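Local coordinates for NAD-dependent aldehyde dehydrogenase (Burkholderia multivorans, PDB 5UJU), which probably oxidises aldehydes to carboxylic acids with NAD+ as the electron acceptor, at residues 391-402 with 426-437. Residues are numbered along the deposited sequence; the frame is centred on the assembly and turned at random.
Sequences PARSVELIGAIQ and LQHPAFPDARVR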
ATOM      1  N   PRO A 391     -25.576  -4.197  39.934  1.00 31.12           N
ATOM      2  CA  PRO A 391     -25.092  -2.869  39.495  1.00 30.20           C
ATOM      3  C   PRO A 391     -23.816  -2.394  40.181  1.00 29.59           C
ATOM      4  O   PRO A 391     -22.854  -2.035  39.495  1.00 30.50           O
ATOM      5  CB  PRO A 391     -26.276  -1.952  39.819  1.00 22.80           C
ATOM      6  CG  PRO A 391     -27.471  -2.849  39.797  1.00 27.03           C
ATOM      7  CD  PRO A 391     -26.998  -4.178  40.314  1.00 26.61           C
ATOM      8  N   ALA A 392     -23.767  -2.400  41.516  1.00 33.16           N
ATOM      9  CA  ALA A 392     -22.591  -1.855  42.196  1.00 35.70           C
ATOM     10  C   ALA A 392     -21.329  -2.629  41.832  1.00 35.90           C
ATOM     11  O   ALA A 392     -20.269  -2.033  41.621  1.00 28.52           O
ATOM     12  CB  ALA A 392     -22.800  -1.848  43.712  1.00 36.83           C
ATOM     13  N   ARG A 393     -21.423  -3.959  41.726  1.00 28.94           N
ATOM     14  CA  ARG A 393     -20.246  -4.770  41.435  1.00 30.74           C
ATOM     15  C   ARG A 393     -19.921  -4.830  39.947  1.00 33.00           C
ATOM     16  O   ARG A 393     -18.813  -5.247  39.589  1.00 33.22           O
ATOM     17  CB  ARG A 393     -20.430  -6.198  41.970  1.00 29.62           C
ATOM     18  CG  ARG A 393     -20.429  -6.287  43.490  1.00 34.46           C
ATOM     19  CD  ARG A 393     -20.372  -7.728  43.995  1.00 43.58           C
ATOM     20  NE  ARG A 393     -21.636  -8.448  43.823  1.00 45.99           N
ATOM     21  CZ  ARG A 393     -21.881  -9.304  42.833  1.00 47.51           C
ATOM     22  NH1 ARG A 393     -20.949  -9.555  41.922  1.00 45.20           N
ATOM     23  NH2 ARG A 393     -23.059  -9.920  42.755  1.00 42.57           N
ATOM     24  N   SER A 394     -20.825  -4.386  39.072  1.00 30.88           N
ATOM     25  CA  SER A 394     -20.627  -4.582  37.642  1.00 28.71           C
ATOM     26  C   SER A 394     -20.420  -3.310  36.831  1.00 27.72           C
ATOM     27  O   SER A 394     -19.904  -3.411  35.719  1.00 26.71           O
ATOM     28  CB  SER A 394     -21.835  -5.306  37.032  1.00 27.49           C
ATOM     29  OG  SER A 394     -22.263  -6.372  37.885  1.00 42.08           O
ATOM     30  N   VAL A 395     -20.809  -2.134  37.336  1.00 28.65           N
ATOM     31  CA  VAL A 395     -20.867  -0.957  36.461  1.00 38.92           C
ATOM     32  C   VAL A 395     -19.491  -0.587  35.935  1.00 35.36           C
ATOM     33  O   VAL A 395     -19.357  -0.132  34.796  1.00 34.95           O
ATOM     34  CB  VAL A 395     -21.532   0.248  37.157  1.00 37.13           C
ATOM     35  CG1 VAL A 395     -23.034   0.022  37.279  1.00 37.13           C
ATOM     36  CG2 VAL A 395     -20.882   0.544  38.498  1.00 34.14           C
ATOM     37  N   GLU A 396     -18.449  -0.773  36.737  1.00 30.38           N
ATOM     38  CA  GLU A 396     -17.130  -0.416  36.240  1.00 29.35           C
ATOM     39  C   GLU A 396     -16.624  -1.405  35.206  1.00 34.24           C
ATOM     40  O   GLU A 396     -15.714  -1.071  34.437  1.00 32.13           O
ATOM     41  CB  GLU A 396     -16.157  -0.294  37.407  1.00 31.23           C
ATOM     42  CG  GLU A 396     -16.562   0.794  38.414  1.00 36.53           C
ATOM     43  CD  GLU A 396     -16.880   2.161  37.759  1.00 36.28           C
ATOM     44  OE1 GLU A 396     -16.233   2.533  36.757  1.00 34.41           O
ATOM     45  OE2 GLU A 396     -17.755   2.889  38.280  1.00 34.00           O
ATOM     46  N   LEU A 397     -17.221  -2.595  35.137  1.00 27.77           N
ATOM     47  CA  LEU A 397     -16.847  -3.600  34.150  1.00 21.47           C
ATOM     48  C   LEU A 397     -17.655  -3.460  32.865  1.00 28.46           C
ATOM     49  O   LEU A 397     -17.085  -3.425  31.773  1.00 29.73           O
ATOM     50  CB  LEU A 397     -17.026  -5.011  34.749  1.00 23.70           C
ATOM     51  CG  LEU A 397     -16.953  -6.217  33.798  1.00 29.37           C
ATOM     52  CD1 LEU A 397     -15.650  -6.267  33.060  1.00 29.46           C
ATOM     53  CD2 LEU A 397     -17.138  -7.518  34.585  1.00 31.77           C
ATOM     54  N   ILE A 398     -18.981  -3.368  32.967  1.00 25.32           N
ATOM     55  CA  ILE A 398     -19.796  -3.418  31.758  1.00 22.92           C
ATOM     56  C   ILE A 398     -20.041  -2.041  31.146  1.00 27.37           C
ATOM     57  O   ILE A 398     -20.373  -1.962  29.955  1.00 27.05           O
ATOM     58  CB  ILE A 398     -21.125  -4.147  32.021  1.00 24.79           C
ATOM     59  CG1 ILE A 398     -22.018  -3.344  32.962  1.00 29.63           C
ATOM     60  CG2 ILE A 398     -20.841  -5.548  32.621  1.00 21.64           C
ATOM     61  CD1 ILE A 398     -23.309  -4.072  33.344  1.00 26.58           C
ATOM     62  N   GLY A 399     -19.864  -0.964  31.906  1.00 29.09           N
ATOM     63  CA  GLY A 399     -20.083   0.347  31.316  1.00 26.57           C
ATOM     64  C   GLY A 399     -21.534   0.512  30.908  1.00 29.90           C
ATOM     65  O   GLY A 399     -22.440  -0.143  31.440  1.00 26.99           O
ATOM     66  N   ALA A 400     -21.758   1.357  29.910  1.00 22.81           N
ATOM     67  CA  ALA A 400     -23.103   1.689  29.477  1.00 26.81           C
ATOM     68  C   ALA A 400     -23.277   1.333  28.010  1.00 28.63           C
ATOM     69  O   ALA A 400     -22.314   1.262  27.245  1.00 32.02           O
ATOM     70  CB  ALA A 400     -23.414   3.183  29.699  1.00 29.57           C
ATOM     71  N   ILE A 401     -24.527   1.114  27.626  1.00 26.84           N
ATOM     72  CA  ILE A 401     -24.875   0.774  26.249  1.00 30.36           C
ATOM     73  C   ILE A 401     -24.887   2.047  25.403  1.00 34.87           C
ATOM     74  O   ILE A 401     -25.512   3.047  25.776  1.00 31.37           O
ATOM     75  CB  ILE A 401     -26.237   0.062  26.213  1.00 26.91           C
ATOM     76  CG1 ILE A 401     -26.196  -1.239  27.031  1.00 28.74           C
ATOM     77  CG2 ILE A 401     -26.666  -0.192  24.807  1.00 25.52           C
ATOM     78  CD1 ILE A 401     -25.301  -2.301  26.441  1.00 30.24           C
ATOM     79  N   GLN A 402     -24.222   2.007  24.242  1.00 29.15           N
ATOM     80  CA  GLN A 402     -23.911   3.258  23.545  1.00 36.76           C
ATOM     81  C   GLN A 402     -25.164   3.942  22.993  1.00 42.54           C
ATOM     82  O   GLN A 402     -25.245   5.176  22.976  1.00 39.34           O
ATOM     83  CB  GLN A 402     -22.900   2.999  22.422  1.00 42.56           C
ATOM     84  CG  GLN A 402     -22.095   4.247  21.985  1.00 48.25           C
ATOM     85  CD  GLN A 402     -22.836   5.146  21.001  1.00 53.26           C
ATOM     86  OE1 GLN A 402     -23.632   4.679  20.189  1.00 50.67           O
ATOM     87  NE2 GLN A 402     -22.572   6.451  21.077  1.00 58.69           N
ATOM     88  N   LEU A 426     -30.065  -2.755  34.496  1.00 24.04           N
ATOM     89  CA  LEU A 426     -29.540  -2.398  35.803  1.00 28.11           C
ATOM     90  C   LEU A 426     -29.783  -0.912  36.067  1.00 32.94           C
ATOM     91  O   LEU A 426     -29.774  -0.090  35.146  1.00 32.39           O
ATOM     92  CB  LEU A 426     -28.035  -2.700  35.894  1.00 24.98           C
ATOM     93  CG  LEU A 426     -27.493  -4.111  35.623  1.00 22.21           C
ATOM     94  CD1 LEU A 426     -26.034  -4.192  36.009  1.00 23.00           C
ATOM     95  CD2 LEU A 426     -28.318  -5.179  36.371  1.00 23.52           C
ATOM     96  N   GLN A 427     -30.003  -0.574  37.337  1.00 34.58           N
ATOM     97  CA  GLN A 427     -30.066   0.814  37.780  1.00 36.67           C
ATOM     98  C   GLN A 427     -28.669   1.180  38.250  1.00 30.61           C
ATOM     99  O   GLN A 427     -28.164   0.602  39.218  1.00 26.29           O
ATOM    100  CB  GLN A 427     -31.104   1.021  38.886  1.00 32.08           C
ATOM    101  CG  GLN A 427     -31.205   2.478  39.369  1.00 24.14           C
ATOM    102  CD  GLN A 427     -31.749   3.426  38.322  1.00 32.94           C
ATOM    103  OE1 GLN A 427     -32.260   2.998  37.293  1.00 32.81           O
ATOM    104  NE2 GLN A 427     -31.612   4.731  38.567  1.00 30.82           N
ATOM    105  N   HIS A 428     -28.031   2.088  37.529  1.00 27.94           N
ATOM    106  CA  HIS A 428     -26.686   2.522  37.892  1.00 30.45           C
ATOM    107  C   HIS A 428     -26.738   3.240  39.232  1.00 33.40           C
ATOM    108  O   HIS A 428     -27.541   4.165  39.398  1.00 34.36           O
ATOM    109  CB  HIS A 428     -26.105   3.440  36.814  1.00 30.97           C
ATOM    110  CG  HIS A 428     -24.615   3.591  36.893  1.00 30.09           C
ATOM    111  ND1 HIS A 428     -23.981   4.165  37.973  1.00 27.89           N
ATOM    112  CD2 HIS A 428     -23.637   3.227  36.032  1.00 28.78           C
ATOM    113  CE1 HIS A 428     -22.675   4.146  37.775  1.00 30.66           C
ATOM    114  NE2 HIS A 428     -22.441   3.589  36.601  1.00 28.61           N
ATOM    115  N   PRO A 429     -25.898   2.871  40.197  1.00 32.59           N
ATOM    116  CA  PRO A 429     -26.001   3.494  41.528  1.00 34.14           C
ATOM    117  C   PRO A 429     -25.684   4.984  41.537  1.00 34.54           C
ATOM    118  O   PRO A 429     -26.144   5.688  42.445  1.00 34.06           O
ATOM    119  CB  PRO A 429     -24.984   2.710  42.366  1.00 35.63           C
ATOM    120  CG  PRO A 429     -24.671   1.482  41.562  1.00 41.03           C
ATOM    121  CD  PRO A 429     -24.829   1.866  40.134  1.00 32.81           C
ATOM    122  N   ALA A 430     -24.917   5.483  40.566  1.00 32.33           N
ATOM    123  CA  ALA A 430     -24.492   6.880  40.553  1.00 31.92           C
ATOM    124  C   ALA A 430     -25.105   7.714  39.439  1.00 37.37           C
ATOM    125  O   ALA A 430     -25.081   8.947  39.533  1.00 38.24           O
ATOM    126  CB  ALA A 430     -22.965   6.968  40.424  1.00 35.05           C
ATOM    127  N   PHE A 431     -25.675   7.087  38.410  1.00 32.27           N
ATOM    128  CA  PHE A 431     -26.228   7.790  37.253  1.00 35.58           C
ATOM    129  C   PHE A 431     -27.648   7.291  37.032  1.00 36.74           C
ATOM    130  O   PHE A 431     -27.863   6.293  36.332  1.00 37.54           O
ATOM    131  CB  PHE A 431     -25.378   7.576  36.001  1.00 34.97           C
ATOM    132  CG  PHE A 431     -24.018   8.199  36.073  1.00 36.75           C
ATOM    133  CD1 PHE A 431     -23.860   9.569  35.889  1.00 34.84           C
ATOM    134  CD2 PHE A 431     -22.893   7.427  36.308  1.00 36.56           C
ATOM    135  CE1 PHE A 431     -22.600  10.161  35.947  1.00 37.71           C
ATOM    136  CE2 PHE A 431     -21.630   8.016  36.370  1.00 39.05           C
ATOM    137  CZ  PHE A 431     -21.488   9.386  36.186  1.00 37.97           C
ATOM    138  N   PRO A 432     -28.643   7.985  37.595  1.00 38.46           N
ATOM    139  CA  PRO A 432     -30.024   7.472  37.562  1.00 38.24           C
ATOM    140  C   PRO A 432     -30.552   7.178  36.171  1.00 34.69           C
ATOM    141  O   PRO A 432     -31.417   6.307  36.016  1.00 33.52           O
ATOM    142  CB  PRO A 432     -30.829   8.605  38.220  1.00 43.02           C
ATOM    143  CG  PRO A 432     -29.837   9.367  39.039  1.00 41.52           C
ATOM    144  CD  PRO A 432     -28.538   9.278  38.304  1.00 36.78           C
ATOM    145  N   ASP A 433     -30.074   7.880  35.148  1.00 29.24           N
ATOM    146  CA  ASP A 433     -30.606   7.716  33.803  1.00 28.12           C
ATOM    147  C   ASP A 433     -29.658   6.964  32.877  1.00 25.58           C
ATOM    148  O   ASP A 433     -29.871   6.965  31.662  1.00 31.13           O
ATOM    149  CB  ASP A 433     -30.955   9.083  33.215  1.00 40.38           C
ATOM    150  CG  ASP A 433     -32.090   9.758  33.962  1.00 45.89           C
ATOM    151  OD1 ASP A 433     -33.007   9.042  34.422  1.00 45.45           O
ATOM    152  OD2 ASP A 433     -32.055  11.000  34.103  1.00 45.22           O
ATOM    153  N   ALA A 434     -28.633   6.306  33.413  1.00 29.19           N
ATOM    154  CA  ALA A 434     -27.718   5.558  32.566  1.00 29.22           C
ATOM    155  C   ALA A 434     -28.431   4.369  31.923  1.00 34.06           C
ATOM    156  O   ALA A 434     -29.386   3.815  32.477  1.00 34.77           O
ATOM    157  CB  ALA A 434     -26.524   5.064  33.375  1.00 28.45           C
ATOM    158  N   ARG A 435     -27.966   4.002  30.723  1.00 30.10           N
ATOM    159  CA  ARG A 435     -28.481   2.882  29.934  1.00 31.59           C
ATOM    160  C   ARG A 435     -27.530   1.703  30.141  1.00 33.04           C
ATOM    161  O   ARG A 435     -26.450   1.653  29.546  1.00 33.19           O
ATOM    162  CB  ARG A 435     -28.586   3.275  28.459  1.00 29.96           C
ATOM    163  CG  ARG A 435     -29.226   2.227  27.547  1.00 33.32           C
ATOM    164  CD  ARG A 435     -28.932   2.544  26.078  1.00 38.12           C
ATOM    165  NE  ARG A 435     -29.543   3.797  25.667  1.00 41.06           N
ATOM    166  CZ  ARG A 435     -28.868   4.883  25.296  1.00 37.73           C
ATOM    167  NH1 ARG A 435     -27.545   4.883  25.271  1.00 33.88           N
ATOM    168  NH2 ARG A 435     -29.530   5.979  24.955  1.00 41.93           N
ATOM    169  N   VAL A 436     -27.915   0.762  31.005  1.00 23.97           N
ATOM    170  CA  VAL A 436     -27.042  -0.344  31.389  1.00 27.53           C
ATOM    171  C   VAL A 436     -27.808  -1.643  31.170  1.00 28.98           C
ATOM    172  O   VAL A 436     -28.933  -1.785  31.664  1.00 27.63           O
ATOM    173  CB  VAL A 436     -26.584  -0.231  32.858  1.00 28.89           C
ATOM    174  CG1 VAL A 436     -25.591  -1.355  33.225  1.00 25.91           C
ATOM    175  CG2 VAL A 436     -25.985   1.130  33.165  1.00 26.58           C
ATOM    176  N   ARG A 437     -27.183  -2.599  30.468  1.00 26.61           N
ATOM    177  CA  ARG A 437     -27.774  -3.899  30.170  1.00 36.40           C
ATOM    178  C   ARG A 437     -26.729  -4.997  30.323  1.00 31.51           C
ATOM    179  O   ARG A 437     -25.598  -4.846  29.855  1.00 31.97           O
ATOM    180  CB  ARG A 437     -28.307  -3.960  28.728  1.00 34.69           C
ATOM    181  CG  ARG A 437     -29.308  -2.913  28.341  1.00 36.55           C
ATOM    182  CD  ARG A 437     -30.604  -3.116  29.083  1.00 32.85           C
ATOM    183  NE  ARG A 437     -31.713  -2.376  28.478  1.00 35.45           N
ATOM    184  CZ  ARG A 437     -32.079  -1.155  28.843  1.00 42.53           C
ATOM    185  NH1 ARG A 437     -31.415  -0.529  29.808  1.00 46.35           N
ATOM    186  NH2 ARG A 437     -33.106  -0.561  28.246  1.00 42.81           N
TER
HETATM  187  O   HOH W   1     -24.371  -1.861  30.105  1.00 27.65           O
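The chain leaving helix 391-398 runs beside Arg435 to Arg437: Ile401 N donates a nearly straight hydrogen bond to Arg435 O (2.8 Å, 168°), and one water joins Gly399 O to Arg437 N. Gly399, just past the helix, has positive phi and turns the chain out of it. The Arg435 side chain returns to the same residue: NH1 donates to Ile401 O at 2.8 Å, with the acceptor in the guanidinium plane. The chain bends at chi3 (-64°), which turns NH1 to face Ile401 O; CD lies 3.7 Å from Ile401 CB. Arg435 NE forms a salt bridge with Asp404 OD1, at the start of helix 404-414. Ile401 CG1 packs on Arg437 CG. The loop connects antiparallel strands 418-421 and 440-445, where 418-421 is the outermost strand, within this chain, of a mixed sheet of the aldehyde dehydrogenase fold. Leu426 to Pro429 and Val436 pack on the helix. Ile398 CD1 touches both Val436 CG1 (3.6 Å) and Leu426 CD1 (3.8 Å). Val395 CG1 makes a CH-pi contact over one face of the His428 ring, 3.8 Å from its centroid; Phe431 CD2 lies over the opposite face. Ala430 N donates to His428 ND1 in the ring plane, which fixes the ring's rotation. At the helix start, Pro391 packs against Leu426 CB and Pro429 CD.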